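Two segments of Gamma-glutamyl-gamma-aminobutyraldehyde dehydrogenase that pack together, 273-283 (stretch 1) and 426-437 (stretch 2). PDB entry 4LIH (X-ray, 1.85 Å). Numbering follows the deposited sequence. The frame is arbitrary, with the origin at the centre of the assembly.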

# COMPACT_ATOMS: atom_id res chain seq x y z
N LEU A 273 3.37 24.83 0.80
CA LEU A 273 4.30 25.67 1.56
C LEU A 273 5.02 24.88 2.64
O LEU A 273 4.42 24.09 3.34
N GLU A 274 6.30 25.18 2.81
CA GLU A 274 7.11 24.70 3.92
C GLU A 274 7.61 26.00 4.55
O GLU A 274 8.24 26.83 3.87
N LEU A 275 7.28 26.23 5.81
CA LEU A 275 7.47 27.54 6.44
C LEU A 275 8.34 27.37 7.67
O LEU A 275 9.02 26.34 7.78
N GLY A 276 8.30 28.32 8.59
CA GLY A 276 9.19 28.36 9.74
C GLY A 276 8.70 27.52 10.92
O GLY A 276 7.67 26.81 10.82
N GLY A 277 9.42 27.62 12.02
CA GLY A 277 9.14 26.81 13.21
C GLY A 277 9.68 27.45 14.47
O GLY A 277 10.36 28.47 14.39
N LYS A 278 9.29 26.88 15.62
CA LYS A 278 9.86 27.22 16.92
C LYS A 278 9.84 25.90 17.67
O LYS A 278 9.15 25.75 18.66
N SER A 279 10.61 24.97 17.10
CA SER A 279 10.50 23.55 17.44
C SER A 279 11.04 23.28 18.86
O SER A 279 12.14 23.68 19.17
N PRO A 280 10.28 22.54 19.67
CA PRO A 280 10.73 22.24 21.05
C PRO A 280 11.47 20.91 21.14
O PRO A 280 11.13 19.95 20.45
N ASN A 281 12.52 20.90 21.97
CA ASN A 281 13.42 19.78 22.20
C ASN A 281 13.37 19.48 23.70
O ASN A 281 13.94 20.23 24.48
N ILE A 282 12.66 18.40 24.07
CA ILE A 282 12.32 18.10 25.47
C ILE A 282 13.25 17.08 26.11
O ILE A 282 13.33 15.96 25.64
N VAL A 283 13.96 17.45 27.16
CA VAL A 283 14.93 16.54 27.80
C VAL A 283 14.46 16.22 29.18
O VAL A 283 14.39 17.09 30.02
N ILE A 426 3.69 23.23 26.98
CA ILE A 426 4.58 24.29 26.47
C ILE A 426 5.00 24.00 25.01
O ILE A 426 4.96 24.88 24.15
N ALA A 427 5.37 22.75 24.74
CA ALA A 427 5.81 22.35 23.41
C ALA A 427 4.73 22.70 22.39
O ALA A 427 5.04 23.34 21.40
N ASN A 428 3.48 22.36 22.69
CA ASN A 428 2.42 22.54 21.70
C ASN A 428 1.84 23.95 21.68
O ASN A 428 0.98 24.23 20.86
N ASP A 429 2.25 24.80 22.62
CA ASP A 429 1.66 26.15 22.76
C ASP A 429 2.38 27.08 21.81
O ASP A 429 3.22 27.90 22.22
N THR A 430 2.05 26.95 20.54
CA THR A 430 2.68 27.69 19.49
C THR A 430 1.82 27.57 18.23
O THR A 430 1.12 26.57 18.06
N GLU A 431 1.89 28.56 17.34
CA GLU A 431 1.24 28.46 16.04
C GLU A 431 2.06 27.64 15.04
O GLU A 431 1.57 27.32 13.99
N TYR A 432 3.32 27.36 15.39
CA TYR A 432 4.18 26.53 14.57
C TYR A 432 3.97 25.02 14.85
O TYR A 432 3.32 24.65 15.85
N GLY A 433 4.51 24.18 13.98
CA GLY A 433 4.39 22.73 14.14
C GLY A 433 5.25 21.96 13.17
O GLY A 433 4.78 20.99 12.55
N LEU A 434 6.48 22.40 12.98
CA LEU A 434 7.35 21.76 12.00
C LEU A 434 8.01 20.48 12.56
O LEU A 434 8.10 19.46 11.87
N ALA A 435 8.45 20.54 13.82
CA ALA A 435 9.14 19.44 14.39
C ALA A 435 9.16 19.58 15.88
O ALA A 435 8.81 20.66 16.44
N ALA A 436 9.54 18.48 16.51
CA ALA A 436 9.68 18.39 17.95
C ALA A 436 10.57 17.21 18.31
O ALA A 436 10.82 16.30 17.50
N ALA A 437 11.05 17.20 19.54
CA ALA A 437 11.78 16.01 20.04
C ALA A 437 11.59 15.75 21.51
O ALA A 437 11.22 16.67 22.25

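The apolar centre of the contact forms around Pro280, whose ring packs against Ala427 in the helix and Ala436 in the strand of stretch 2. The CA-to-CB bond of Pro280 points sideways, and the ring, in a C-gamma endo pucker, brings CG to 3.6 Å from Ala427 CB and to 3.9 Å from Ala436 CB. Both neighbours are alanines, so a single methyl group from each meets the ring at van der Waals distance. Ile282 extends this cluster. Its chi1 is m and its chi2 is t, an extended arrangement that carries CD1 to within 3.9 Å of Ala427 CB, so that one alanine methyl serves both the proline and the isoleucine.

Beside this cluster the two backbones are hydrogen-bonded. The strand segments containing Asn281 and Ala437 run parallel, their axes 9° apart, and Ala437 reaches the first strand with both of its backbone polar groups: Ala437 N donates to Pro280 O at 2.9 Å, and Ile282 N donates to Ala437 O, also at 2.9 Å. Pro280 O additionally receives a CA-H...O contact from Ala436 CA at 3.3 Å. Asn281 and Ala437 are paired in the bridge and place their side chains on the same face of the sheet. The t rotamer of Asn281 leaves its OD1 3.6 Å from Ala437 CB; this is a packing contact, and OD1 has its hydrogen bond with a residue adjoining one of the stretches.

Toward the loops, Tyr432 packs against the glycine loop. It points toward stretch 1 with chi1 m and chi2 near -60°, and Gly277 CA lies over one face of the ring, 4.0 Å from the centroid of the Tyr432 ring and 25° off its normal, a CH-pi contact. The lack of a side chain at Gly277 matters on this loop, because a CB there would come tightly against Leu434 CB. Gly276 O approaches Tyr432 CD1 at 3.3 Å, and Lys278 CB lies 3.8 Å from Tyr432 CD2. Although Lys278 starts toward stretch 2, its chain then leads away, and NZ is hydrogen-bonded elsewhere in the structure. Leu434, with chi1 t and chi2 p, also points toward stretch 1, its CD2 packing 3.8 Å from Leu275 O and its CD1 4.2 Å from Glu274 OE2.

The polar edge is gathered around Ser279 and one water. Ser279 points toward stretch 2 in the m rotamer, which sets OG 3.2 Å from Ala435 O, within reach of a weak hydrogen bond that is not settled. The water accepts from Lys278 N at 3.1 Å and from Leu434 N at 3.0 Å, and also lies 3.0 Å from Ser279 OG, thereby linking the two loops where their backbones do not bond directly. Within stretch 2, Thr430, chi1 t, accepts at OG1 from Tyr432 N at 3.2 Å.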

# COMPACT_ATOMS: atom_id res chain seq x y z
CB LEU A 273 3.58 26.85 2.24
CG LEU A 273 2.58 27.67 1.43
CD1 LEU A 273 1.90 28.67 2.38
CD2 LEU A 273 3.22 28.35 0.21
CB GLU A 274 8.30 23.85 3.41
CG GLU A 274 7.98 22.48 2.82
CD GLU A 274 7.85 21.35 3.83
OE1 GLU A 274 7.27 20.32 3.49
OE2 GLU A 274 8.33 21.48 4.96
CB LEU A 275 6.11 28.16 6.74
CG LEU A 275 5.15 28.25 5.54
CD1 LEU A 275 3.77 28.75 5.98
CD2 LEU A 275 5.76 29.16 4.48
CB LYS A 278 9.07 28.29 17.67
CG LYS A 278 9.83 28.88 18.84
CD LYS A 278 10.86 29.90 18.37
CE LYS A 278 11.98 30.19 19.36
NZ LYS A 278 12.81 31.36 18.91
CB SER A 279 11.31 22.70 16.45
OG SER A 279 10.79 22.87 15.15
CB PRO A 280 9.41 22.17 21.79
CG PRO A 280 8.53 21.48 20.76
CD PRO A 280 8.85 22.25 19.51
CB ASN A 281 14.81 20.18 21.75
CG ASN A 281 15.84 19.05 21.79
OD1 ASN A 281 15.55 17.84 21.93
ND2 ASN A 281 17.08 19.47 21.71
CB ILE A 282 10.90 17.55 25.57
CG1 ILE A 282 9.93 18.53 24.87
CG2 ILE A 282 10.60 17.30 27.06
CD1 ILE A 282 8.49 18.08 24.82
CB VAL A 283 16.33 17.12 27.85
CG1 VAL A 283 17.31 16.10 28.35
CG2 VAL A 283 16.76 17.61 26.51
CB ILE A 426 5.83 24.45 27.39
CG1 ILE A 426 5.40 24.96 28.79
CG2 ILE A 426 6.85 25.38 26.75
CD1 ILE A 426 6.53 24.87 29.81
CB ALA A 427 6.11 20.87 23.37
CB ASN A 428 1.28 21.56 21.96
CG ASN A 428 1.63 20.14 21.57
OD1 ASN A 428 2.42 19.90 20.67
ND2 ASN A 428 0.98 19.18 22.23
CB ASP A 429 1.78 26.68 24.18
CG ASP A 429 1.01 27.99 24.42
OD1 ASP A 429 0.14 28.41 23.61
OD2 ASP A 429 1.29 28.59 25.48
CB THR A 430 4.13 27.20 19.23
OG1 THR A 430 4.70 27.94 18.17
CG2 THR A 430 4.18 25.73 18.89
CB GLU A 431 0.90 29.85 15.45
CG GLU A 431 -0.38 30.44 16.04
CD GLU A 431 -1.55 29.44 16.11
OE1 GLU A 431 -2.15 29.05 15.03
OE2 GLU A 431 -1.87 29.00 17.27
CB TYR A 432 5.62 26.92 14.81
CG TYR A 432 5.97 28.29 14.31
CD1 TYR A 432 5.84 28.60 12.96
CD2 TYR A 432 6.42 29.27 15.17
CE1 TYR A 432 6.19 29.84 12.48
CE2 TYR A 432 6.78 30.54 14.68
CZ TYR A 432 6.68 30.82 13.36
OH TYR A 432 7.06 32.10 12.91
CB LEU A 434 8.38 22.76 11.45
CG LEU A 434 9.15 22.27 10.21
CD1 LEU A 434 8.12 21.86 9.15
CD2 LEU A 434 10.17 23.28 9.65
CB ALA A 435 10.54 19.36 13.82
CB ALA A 436 8.29 18.24 18.56
CB ALA A 437 13.25 16.20 19.75
O HOH W 1 8.10 24.17 14.86